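Local coordinates for crystal protein (Bacillus thuringiensis serovar dakota, PDB 2ZTB), which recognises cancer cells as a parasporin toxin and probably kills them by forming beta-barrel pores in the membrane, as aerolysin-type relatives do, at residues A[90-96]-A[162-168]; A[154-160]-A[238-242]; A[75-81]-A[175-181]. One frame throughout, in Å; residues are numbered along the deposited sequence.

Contact 1 of 3, residues A[90-96]-A[162-168]; sequences NNTNEPF and VTVPAQS
The side-chain amide of Asn90 (chi1 t) fills the mouth of the 90-96 loop: ND2 donates to Val164 O at 2.8 Å and, within its own loop, to Glu94 O at 3.0 Å. Asn90 OD1 accepts from Thr92 N at 3.2 Å, forming an Asx turn that starts the chain reversal. Asn90 N donates to Ser168 O at 2.8 Å. Past the turn, Phe96 and Val164 form an antiparallel hydrogen-bonded pair, with Val164 N to Phe96 O at 2.9 Å and Phe96 N to Val164 O at 3.3 Å. Phe96 takes chi1 p, which lays Val164 CG1 over its ring face, 3.7 Å from the centroid, as a CH-pi contact. Pro95 CB rests 4.0 Å from Pro165 CA, and Ala166 CB abuts Asn93 O at 3.6 Å. Two chain reversals meet at a far end of the elongated molecule, one linking strands 61-90 and 96-116, the other strands 147-164 and 168-199; Thr98 continues the pairing at Val162, while Arg170 bonds Thr163 O and packs on Val164.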
loop_
_atom_site.group_PDB
_atom_site.type_symbol
_atom_site.label_atom_id
_atom_site.label_comp_id
_atom_site.label_asym_id
_atom_site.label_seq_id
_atom_site.Cartn_x
_atom_site.Cartn_y
_atom_site.Cartn_z
ATOM N N ASN A 90 8.046 -24.304 -45.528
ATOM C CA ASN A 90 8.622 -25.355 -46.365
ATOM C C ASN A 90 8.419 -25.035 -47.845
ATOM O O ASN A 90 7.320 -25.209 -48.388
ATOM C CB ASN A 90 8.030 -26.732 -46.024
ATOM C CG ASN A 90 8.842 -27.885 -46.603
ATOM O OD1 ASN A 90 9.825 -27.677 -47.323
ATOM N ND2 ASN A 90 8.435 -29.115 -46.285
ATOM N N ASN A 91 9.488 -24.557 -48.479
ATOM C CA ASN A 91 9.446 -24.147 -49.881
ATOM C C ASN A 91 9.865 -25.250 -50.848
ATOM O O ASN A 91 10.032 -24.998 -52.037
ATOM C CB ASN A 91 10.287 -22.881 -50.098
ATOM C CG ASN A 91 9.600 -21.627 -49.579
ATOM O OD1 ASN A 91 8.466 -21.328 -49.958
ATOM N ND2 ASN A 91 10.285 -20.886 -48.709
ATOM N N THR A 92 10.020 -26.469 -50.331
ATOM C CA THR A 92 10.444 -27.616 -51.135
ATOM C C THR A 92 9.277 -28.556 -51.441
ATOM O O THR A 92 8.183 -28.395 -50.904
ATOM C CB THR A 92 11.595 -28.420 -50.462
ATOM O OG1 THR A 92 11.084 -29.192 -49.365
ATOM C CG2 THR A 92 12.712 -27.491 -49.976
ATOM N N ASN A 93 9.525 -29.535 -52.308
ATOM C CA ASN A 93 8.510 -30.513 -52.699
ATOM C C ASN A 93 8.437 -31.704 -51.741
ATOM O O ASN A 93 7.567 -32.574 -51.881
ATOM C CB ASN A 93 8.759 -30.994 -54.134
ATOM C CG ASN A 93 8.782 -29.851 -55.143
ATOM O OD1 ASN A 93 8.690 -28.677 -54.780
ATOM N ND2 ASN A 93 8.907 -30.196 -56.418
ATOM N N GLU A 94 9.362 -31.735 -50.781
ATOM C CA GLU A 94 9.425 -32.789 -49.770
ATOM C C GLU A 94 9.173 -32.205 -48.376
ATOM O O GLU A 94 9.680 -31.124 -48.056
ATOM C CB GLU A 94 10.790 -33.499 -49.791
ATOM C CG GLU A 94 11.183 -34.139 -51.126
ATOM C CD GLU A 94 10.519 -35.494 -51.384
ATOM O OE1 GLU A 94 9.859 -36.044 -50.470
ATOM O OE2 GLU A 94 10.666 -36.017 -52.516
ATOM N N PRO A 95 8.384 -32.918 -47.546
ATOM C CA PRO A 95 8.234 -32.545 -46.147
ATOM C C PRO A 95 9.571 -32.635 -45.408
ATOM O O PRO A 95 10.434 -33.432 -45.793
ATOM C CB PRO A 95 7.252 -33.596 -45.605
ATOM C CG PRO A 95 7.350 -34.745 -46.547
ATOM C CD PRO A 95 7.584 -34.114 -47.879
ATOM N N PHE A 96 9.753 -31.800 -44.386
ATOM C CA PHE A 96 10.879 -31.973 -43.472
ATOM C C PHE A 96 10.432 -31.890 -42.008
ATOM O O PHE A 96 9.439 -31.230 -41.683
ATOM C CB PHE A 96 12.036 -31.004 -43.792
ATOM C CG PHE A 96 11.762 -29.557 -43.449
ATOM C CD1 PHE A 96 11.502 -28.630 -44.459
ATOM C CD2 PHE A 96 11.798 -29.113 -42.123
ATOM C CE1 PHE A 96 11.260 -27.289 -44.157
ATOM C CE2 PHE A 96 11.557 -27.777 -41.802
ATOM C CZ PHE A 96 11.287 -26.858 -42.822
ATOM N N VAL A 162 8.824 -30.592 -35.102
ATOM C CA VAL A 162 7.679 -30.407 -35.997
ATOM C C VAL A 162 7.945 -30.834 -37.444
ATOM O O VAL A 162 9.037 -30.619 -37.991
ATOM C CB VAL A 162 6.986 -28.968 -35.842
ATOM C CG1 VAL A 162 7.844 -27.995 -35.040
ATOM C CG2 VAL A 162 6.540 -28.369 -37.180
ATOM N N THR A 163 6.950 -31.486 -38.037
ATOM C CA THR A 163 6.983 -31.845 -39.455
ATOM C C THR A 163 6.148 -30.834 -40.224
ATOM O O THR A 163 4.989 -30.576 -39.878
ATOM C CB THR A 163 6.419 -33.262 -39.704
ATOM O OG1 THR A 163 7.113 -34.210 -38.882
ATOM C CG2 THR A 163 6.568 -33.669 -41.185
ATOM N N VAL A 164 6.744 -30.236 -41.249
ATOM C CA VAL A 164 5.986 -29.341 -42.119
ATOM C C VAL A 164 5.887 -29.965 -43.518
ATOM O O VAL A 164 6.914 -30.234 -44.160
ATOM C CB VAL A 164 6.472 -27.836 -42.070
ATOM C CG1 VAL A 164 7.974 -27.714 -42.262
ATOM C CG2 VAL A 164 5.704 -26.965 -43.071
ATOM N N PRO A 165 4.643 -30.269 -43.951
ATOM C CA PRO A 165 4.374 -30.888 -45.251
ATOM C C PRO A 165 4.901 -30.081 -46.441
ATOM O O PRO A 165 5.323 -28.924 -46.283
ATOM C CB PRO A 165 2.841 -30.999 -45.298
ATOM C CG PRO A 165 2.327 -30.202 -44.175
ATOM C CD PRO A 165 3.412 -30.069 -43.165
ATOM N N ALA A 166 4.844 -30.711 -47.617
ATOM C CA ALA A 166 5.479 -30.245 -48.853
ATOM C C ALA A 166 5.455 -28.732 -49.090
ATOM O O ALA A 166 6.480 -28.069 -48.955
ATOM C CB ALA A 166 4.908 -31.004 -50.063
ATOM N N GLN A 167 4.294 -28.189 -49.440
ATOM C CA GLN A 167 4.218 -26.788 -49.869
ATOM C C GLN A 167 3.378 -25.992 -48.909
ATOM O O GLN A 167 2.260 -25.583 -49.233
ATOM C CB GLN A 167 3.663 -26.665 -51.300
ATOM C CG GLN A 167 4.645 -27.057 -52.401
ATOM C CD GLN A 167 5.882 -26.160 -52.466
ATOM O OE1 GLN A 167 6.983 -26.640 -52.738
ATOM N NE2 GLN A 167 5.703 -24.858 -52.228
ATOM N N SER A 168 3.934 -25.765 -47.724
ATOM C CA SER A 168 3.164 -25.214 -46.618
ATOM C C SER A 168 4.014 -24.512 -45.570
ATOM O O SER A 168 5.245 -24.622 -45.544
ATOM C CB SER A 168 2.344 -26.326 -45.956
ATOM O OG SER A 168 3.116 -27.507 -45.833
#

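Contact 2 of 3, residues A[154-160]-A[238-242]; sequences ITVSKSV and FQTIV. With EDO (1,2-ethanediol), chain F.
Two strands face each other here across the gap between two layers, as in a sandwich, rather than pairing edge to edge. The axes of 154-160 and 238-242 approach to 8.8 Å and run in roughly the same direction, crossing at -39°. Both backbones are extended, so every second residue aims its CB inward: Ile154, Val156, Lys158 and Val160 from one strand, Phe238, Thr240 and Val242 from the other. Val156 lies opposite Phe238, their CA atoms 8.4 Å apart, and Lys158 opposite Thr240 at 7.5 Å.

The Phe238 ring (chi1 m) lies broadside to strand 154-160. Val156 CG2 (chi1 t) is the bump that sits on its face, 3.9 Å from the centroid in a CH-pi contact, while Ile154 CD1 (chi1 t) reaches Phe238 CZ at 3.8 Å. At the opposite end Val160 CG2 nestles between two methyls, Thr240 CG2 and Val242 CG2, each 3.9 Å away. Between these apolar patches Lys158 (m, t, p, t) curls down so that NZ donates to Thr240 OG1 at 3.0 Å. Water 1 accepts from Lys158 NZ (2.7 Å) and donates to Phe238 O (2.6 Å); water 2 links Ser159 O (2.8 Å) with Thr240 OG1 (2.7 Å).

On the outward side, a 1,2-ethanediol, probably from the crystallisation liquor, meets Ser157 OG and Thr155 O; Ser157 OG also bonds Thr103. The chemistry is that of a thin, partly exposed layer: methyls and a ring close its ends, while a lysine, a threonine and two bridging waters make the middle polar.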
loop_
_atom_site.group_PDB
_atom_site.type_symbol
_atom_site.label_atom_id
_atom_site.label_comp_id
_atom_site.label_asym_id
_atom_site.label_seq_id
_atom_site.Cartn_x
_atom_site.Cartn_y
_atom_site.Cartn_z
ATOM N N ILE A 154 10.750 -13.337 -16.317
ATOM C CA ILE A 154 10.766 -14.780 -16.608
ATOM C C ILE A 154 10.958 -15.014 -18.094
ATOM O O ILE A 154 10.145 -14.552 -18.892
ATOM C CB ILE A 154 9.505 -15.585 -16.087
ATOM C CG1 ILE A 154 9.605 -17.082 -16.449
ATOM C CG2 ILE A 154 8.222 -15.107 -16.696
ATOM C CD1 ILE A 154 8.676 -18.042 -15.613
ATOM N N THR A 155 12.043 -15.707 -18.451
ATOM C CA THR A 155 12.309 -16.131 -19.824
ATOM C C THR A 155 12.009 -17.628 -19.907
ATOM O O THR A 155 12.495 -18.412 -19.085
ATOM C CB THR A 155 13.790 -15.850 -20.245
ATOM O OG1 THR A 155 14.077 -14.462 -20.062
ATOM C CG2 THR A 155 14.013 -16.154 -21.675
ATOM N N VAL A 156 11.201 -18.015 -20.890
ATOM C CA VAL A 156 10.828 -19.415 -21.081
ATOM C C VAL A 156 11.142 -19.857 -22.507
ATOM O O VAL A 156 10.621 -19.282 -23.467
ATOM C CB VAL A 156 9.311 -19.681 -20.744
ATOM C CG1 VAL A 156 8.924 -21.135 -21.017
ATOM C CG2 VAL A 156 9.002 -19.328 -19.309
ATOM N N SER A 157 12.014 -20.857 -22.630
ATOM C CA SER A 157 12.293 -21.509 -23.899
ATOM C C SER A 157 11.729 -22.923 -23.919
ATOM O O SER A 157 11.766 -23.625 -22.914
ATOM C CB SER A 157 13.803 -21.603 -24.140
ATOM O OG SER A 157 14.330 -20.340 -24.481
ATOM N N LYS A 158 11.230 -23.337 -25.078
ATOM C CA LYS A 158 10.765 -24.697 -25.277
ATOM C C LYS A 158 11.254 -25.229 -26.608
ATOM O O LYS A 158 11.111 -24.570 -27.639
ATOM C CB LYS A 158 9.236 -24.789 -25.149
ATOM C CG LYS A 158 8.726 -24.527 -23.724
ATOM C CD LYS A 158 7.307 -25.010 -23.460
ATOM C CE LYS A 158 7.211 -26.532 -23.464
ATOM N NZ LYS A 158 5.785 -26.985 -23.510
ATOM N N SER A 159 11.880 -26.403 -26.579
ATOM C CA SER A 159 12.209 -27.106 -27.816
ATOM C C SER A 159 10.974 -27.872 -28.266
ATOM O O SER A 159 10.178 -28.321 -27.437
ATOM C CB SER A 159 13.396 -28.058 -27.639
ATOM O OG SER A 159 13.108 -29.073 -26.698
ATOM N N VAL A 160 10.793 -27.978 -29.574
ATOM C CA VAL A 160 9.660 -28.693 -30.149
ATOM C C VAL A 160 10.049 -29.265 -31.521
ATOM O O VAL A 160 10.738 -28.617 -32.308
ATOM C CB VAL A 160 8.359 -27.809 -30.175
ATOM C CG1 VAL A 160 8.545 -26.550 -31.006
ATOM C CG2 VAL A 160 7.139 -28.597 -30.645
ATOM N N PHE A 238 2.439 -22.606 -19.016
ATOM C CA PHE A 238 3.039 -22.480 -20.341
ATOM C C PHE A 238 2.761 -23.703 -21.207
ATOM O O PHE A 238 2.877 -24.860 -20.757
ATOM C CB PHE A 238 4.555 -22.223 -20.254
ATOM C CG PHE A 238 4.932 -21.083 -19.340
ATOM C CD1 PHE A 238 5.461 -21.329 -18.076
ATOM C CD2 PHE A 238 4.754 -19.768 -19.735
ATOM C CE1 PHE A 238 5.790 -20.276 -17.224
ATOM C CE2 PHE A 238 5.080 -18.711 -18.889
ATOM C CZ PHE A 238 5.602 -18.964 -17.638
ATOM N N GLN A 239 2.392 -23.442 -22.459
ATOM C CA GLN A 239 2.074 -24.513 -23.407
ATOM C C GLN A 239 2.705 -24.211 -24.743
ATOM O O GLN A 239 2.875 -23.056 -25.119
ATOM C CB GLN A 239 0.561 -24.676 -23.601
ATOM C CG GLN A 239 -0.227 -25.131 -22.383
ATOM C CD GLN A 239 -0.051 -26.605 -22.071
ATOM O OE1 GLN A 239 0.604 -27.346 -22.811
ATOM N NE2 GLN A 239 -0.643 -27.043 -20.974
ATOM N N THR A 240 3.066 -25.277 -25.444
ATOM C CA THR A 240 3.456 -25.216 -26.837
ATOM C C THR A 240 2.222 -25.592 -27.639
ATOM O O THR A 240 1.555 -26.593 -27.342
ATOM C CB THR A 240 4.615 -26.197 -27.129
ATOM O OG1 THR A 240 5.701 -25.880 -26.259
ATOM C CG2 THR A 240 5.101 -26.080 -28.559
ATOM N N ILE A 241 1.900 -24.751 -28.619
ATOM C CA ILE A 241 0.804 -25.013 -29.550
ATOM C C ILE A 241 1.378 -25.067 -30.952
ATOM O O ILE A 241 1.891 -24.070 -31.462
ATOM C CB ILE A 241 -0.318 -23.931 -29.502
ATOM C CG1 ILE A 241 -0.688 -23.548 -28.060
ATOM C CG2 ILE A 241 -1.540 -24.381 -30.313
ATOM C CD1 ILE A 241 -1.431 -24.616 -27.266
ATOM N N VAL A 242 1.315 -26.252 -31.555
ATOM C CA VAL A 242 1.657 -26.412 -32.951
ATOM C C VAL A 242 0.347 -26.476 -33.735
ATOM O O VAL A 242 -0.439 -27.417 -33.572
ATOM C CB VAL A 242 2.520 -27.687 -33.221
ATOM C CG1 VAL A 242 2.993 -27.707 -34.662
ATOM C CG2 VAL A 242 3.720 -27.776 -32.242
HETATM C C1 EDO F . 16.526 -19.115 -22.056
HETATM O O1 EDO F . 15.216 -19.070 -22.641
HETATM C C2 EDO F . 16.336 -19.210 -20.551
HETATM O O2 EDO F . 14.959 -19.527 -20.326
HETATM O O HOH W 1 5.080 -26.274 -21.017
HETATM O O HOH W 2 7.677 -27.674 -26.384
#

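Contact 3 of 3, residues A[75-81]-A[175-181]; sequences TDINPNV and TAKIAKE
Val81, with chi1 t, lays its CG2 against Ile178 CD1 at 3.5 Å, on the face of the sheet that also carries Asn78, Asp76 and Lys180. Beneath this overlap strands 76-81 and 175-181 run antiparallel at 169°, their axes 4.6 Å apart. Asp76 and Lys180 form a hydrogen-bonded pair (Asp76 N to Lys180 O 3.0 Å, Lys180 N to Asp76 O 2.8 Å), as do Asn78 and Ile178 (Asn78 N to Ile178 O 2.8 Å, Ile178 N to Asn78 O 3.0 Å); Ile77 and Ala179 make the non-hydrogen-bonded pair between them. Beyond Asn78 the register slips: Ala176 N donates to Val81 O at 2.9 Å, so three steps face two, consistent with a beta bulge at Pro79-Asn80, where Pro79 has psi -10°. At the other end water 3 joins Thr75 OG1 and Glu181 OE2, each at 2.6 Å. Glu181 also holds backbone amides of Ile134 and Gly135, in the turn of a beta-hairpin (126-142). Long twisted antiparallel strands beside such a hairpin, probably the membrane-inserting element, are typical of aerolysin-type toxins.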
loop_
_atom_site.group_PDB
_atom_site.type_symbol
_atom_site.label_atom_id
_atom_site.label_comp_id
_atom_site.label_asym_id
_atom_site.label_seq_id
_atom_site.Cartn_x
_atom_site.Cartn_y
_atom_site.Cartn_z
ATOM N N THR A 75 -8.895 -14.370 -7.493
ATOM C CA THR A 75 -7.828 -14.323 -8.489
ATOM C C THR A 75 -8.431 -14.241 -9.897
ATOM O O THR A 75 -9.312 -15.034 -10.246
ATOM C CB THR A 75 -6.948 -15.604 -8.385
ATOM O OG1 THR A 75 -6.174 -15.572 -7.180
ATOM C CG2 THR A 75 -6.018 -15.779 -9.606
ATOM N N ASP A 76 -7.962 -13.290 -10.703
ATOM C CA ASP A 76 -8.426 -13.193 -12.088
ATOM C C ASP A 76 -7.419 -13.823 -13.046
ATOM O O ASP A 76 -6.237 -13.469 -13.040
ATOM C CB ASP A 76 -8.775 -11.743 -12.475
ATOM C CG ASP A 76 -10.128 -11.285 -11.888
ATOM O OD1 ASP A 76 -11.139 -12.011 -12.066
ATOM O OD2 ASP A 76 -10.190 -10.206 -11.253
ATOM N N ILE A 77 -7.898 -14.770 -13.848
ATOM C CA ILE A 77 -7.043 -15.525 -14.752
ATOM C C ILE A 77 -7.367 -15.243 -16.229
ATOM O O ILE A 77 -8.444 -15.599 -16.725
ATOM C CB ILE A 77 -7.091 -17.057 -14.449
ATOM C CG1 ILE A 77 -6.583 -17.337 -13.023
ATOM C CG2 ILE A 77 -6.296 -17.841 -15.495
ATOM C CD1 ILE A 77 -6.934 -18.709 -12.476
ATOM N N ASN A 78 -6.422 -14.580 -16.896
ATOM C CA ASN A 78 -6.420 -14.387 -18.350
ATOM C C ASN A 78 -5.966 -15.695 -19.019
ATOM O O ASN A 78 -4.768 -15.984 -19.059
ATOM C CB ASN A 78 -5.470 -13.223 -18.694
ATOM C CG ASN A 78 -5.443 -12.868 -20.187
ATOM O OD1 ASN A 78 -5.833 -13.655 -21.057
ATOM N ND2 ASN A 78 -4.959 -11.664 -20.482
ATOM N N PRO A 79 -6.927 -16.477 -19.561
ATOM C CA PRO A 79 -6.735 -17.883 -19.919
ATOM C C PRO A 79 -5.869 -18.185 -21.133
ATOM O O PRO A 79 -5.550 -19.356 -21.364
ATOM C CB PRO A 79 -8.164 -18.368 -20.180
ATOM C CG PRO A 79 -8.875 -17.166 -20.643
ATOM C CD PRO A 79 -8.296 -16.024 -19.880
ATOM N N ASN A 80 -5.510 -17.173 -21.915
ATOM C CA ASN A 80 -4.674 -17.391 -23.119
ATOM C C ASN A 80 -3.947 -16.120 -23.497
ATOM O O ASN A 80 -4.563 -15.059 -23.634
ATOM C CB ASN A 80 -5.501 -17.859 -24.318
ATOM C CG ASN A 80 -5.333 -19.341 -24.618
ATOM O OD1 ASN A 80 -4.250 -19.795 -25.024
ATOM N ND2 ASN A 80 -6.423 -20.104 -24.457
ATOM N N VAL A 81 -2.634 -16.234 -23.645
ATOM C CA VAL A 81 -1.774 -15.119 -23.994
ATOM C C VAL A 81 -0.626 -15.727 -24.792
ATOM O O VAL A 81 -0.005 -16.679 -24.337
ATOM C CB VAL A 81 -1.264 -14.396 -22.728
ATOM C CG1 VAL A 81 -0.018 -13.578 -23.005
ATOM C CG2 VAL A 81 -2.333 -13.504 -22.180
ATOM N N THR A 175 2.371 -20.227 -25.290
ATOM C CA THR A 175 1.249 -19.570 -24.641
ATOM C C THR A 175 1.313 -19.725 -23.131
ATOM O O THR A 175 1.950 -20.636 -22.629
ATOM C CB THR A 175 -0.104 -20.100 -25.140
ATOM O OG1 THR A 175 -0.346 -21.401 -24.579
ATOM C CG2 THR A 175 -0.141 -20.168 -26.690
ATOM N N ALA A 176 0.643 -18.817 -22.419
ATOM C CA ALA A 176 0.564 -18.862 -20.976
ATOM C C ALA A 176 -0.782 -18.339 -20.467
ATOM O O ALA A 176 -1.567 -17.759 -21.218
ATOM C CB ALA A 176 1.722 -18.075 -20.360
ATOM N N LYS A 177 -1.059 -18.599 -19.193
ATOM C CA LYS A 177 -2.126 -17.913 -18.490
ATOM C C LYS A 177 -1.493 -16.785 -17.670
ATOM O O LYS A 177 -0.322 -16.864 -17.277
ATOM C CB LYS A 177 -2.909 -18.863 -17.583
ATOM C CG LYS A 177 -3.640 -19.991 -18.304
ATOM C CD LYS A 177 -4.443 -20.819 -17.316
ATOM C CE LYS A 177 -5.200 -21.948 -17.994
ATOM N NZ LYS A 177 -4.348 -23.128 -18.369
ATOM N N ILE A 178 -2.267 -15.731 -17.432
ATOM C CA ILE A 178 -1.850 -14.670 -16.543
ATOM C C ILE A 178 -2.755 -14.690 -15.317
ATOM O O ILE A 178 -3.981 -14.756 -15.440
ATOM C CB ILE A 178 -1.881 -13.293 -17.239
ATOM C CG1 ILE A 178 -0.921 -13.270 -18.437
ATOM C CG2 ILE A 178 -1.533 -12.177 -16.252
ATOM C CD1 ILE A 178 -1.034 -11.971 -19.274
ATOM N N ALA A 179 -2.129 -14.666 -14.141
ATOM C CA ALA A 179 -2.845 -14.554 -12.874
ATOM C C ALA A 179 -2.663 -13.153 -12.306
ATOM O O ALA A 179 -1.526 -12.704 -12.106
ATOM C CB ALA A 179 -2.350 -15.591 -11.873
ATOM N N LYS A 180 -3.780 -12.461 -12.086
ATOM C CA LYS A 180 -3.776 -11.269 -11.260
ATOM C C LYS A 180 -4.254 -11.697 -9.878
ATOM O O LYS A 180 -5.441 -11.994 -9.662
ATOM C CB LYS A 180 -4.662 -10.152 -11.835
ATOM C CG LYS A 180 -4.770 -8.936 -10.893
ATOM C CD LYS A 180 -6.156 -8.249 -10.957
ATOM C CE LYS A 180 -6.453 -7.552 -9.625
ATOM N NZ LYS A 180 -7.524 -6.499 -9.716
ATOM N N GLU A 181 -3.309 -11.768 -8.955
ATOM C CA GLU A 181 -3.617 -12.142 -7.583
ATOM C C GLU A 181 -3.561 -10.903 -6.710
ATOM O O GLU A 181 -2.732 -10.007 -6.927
ATOM C CB GLU A 181 -2.639 -13.187 -7.075
ATOM C CG GLU A 181 -2.708 -14.525 -7.810
ATOM C CD GLU A 181 -1.633 -15.462 -7.335
ATOM O OE1 GLU A 181 -0.452 -15.172 -7.601
ATOM O OE2 GLU A 181 -1.961 -16.472 -6.669
HETATM O O HOH W 3 -4.347 -17.378 -6.797
#

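From the N terminus, strand 61-90 first supplies segment 75-81, then turns through 90-96 into strand 96-116. The chain passes through the 126-142 hairpin and returns along strand 147-164, which gives 154-160 to contact 2 and then 162-168 to contact 1. Contact 1 therefore closes its loop first, nested inside the longer one that contact 3 closes at 175-181. Contact 2 waits for 238-242 near the C terminus and crosses both. Contacts 2 and 3 touch directly: Gln239 pairs with Thr175 through the backbone, and Phe238 packs on Ala176. The three contacts together join the far tip, the two facing walls and the pairing of strands 61-90 and 168-199.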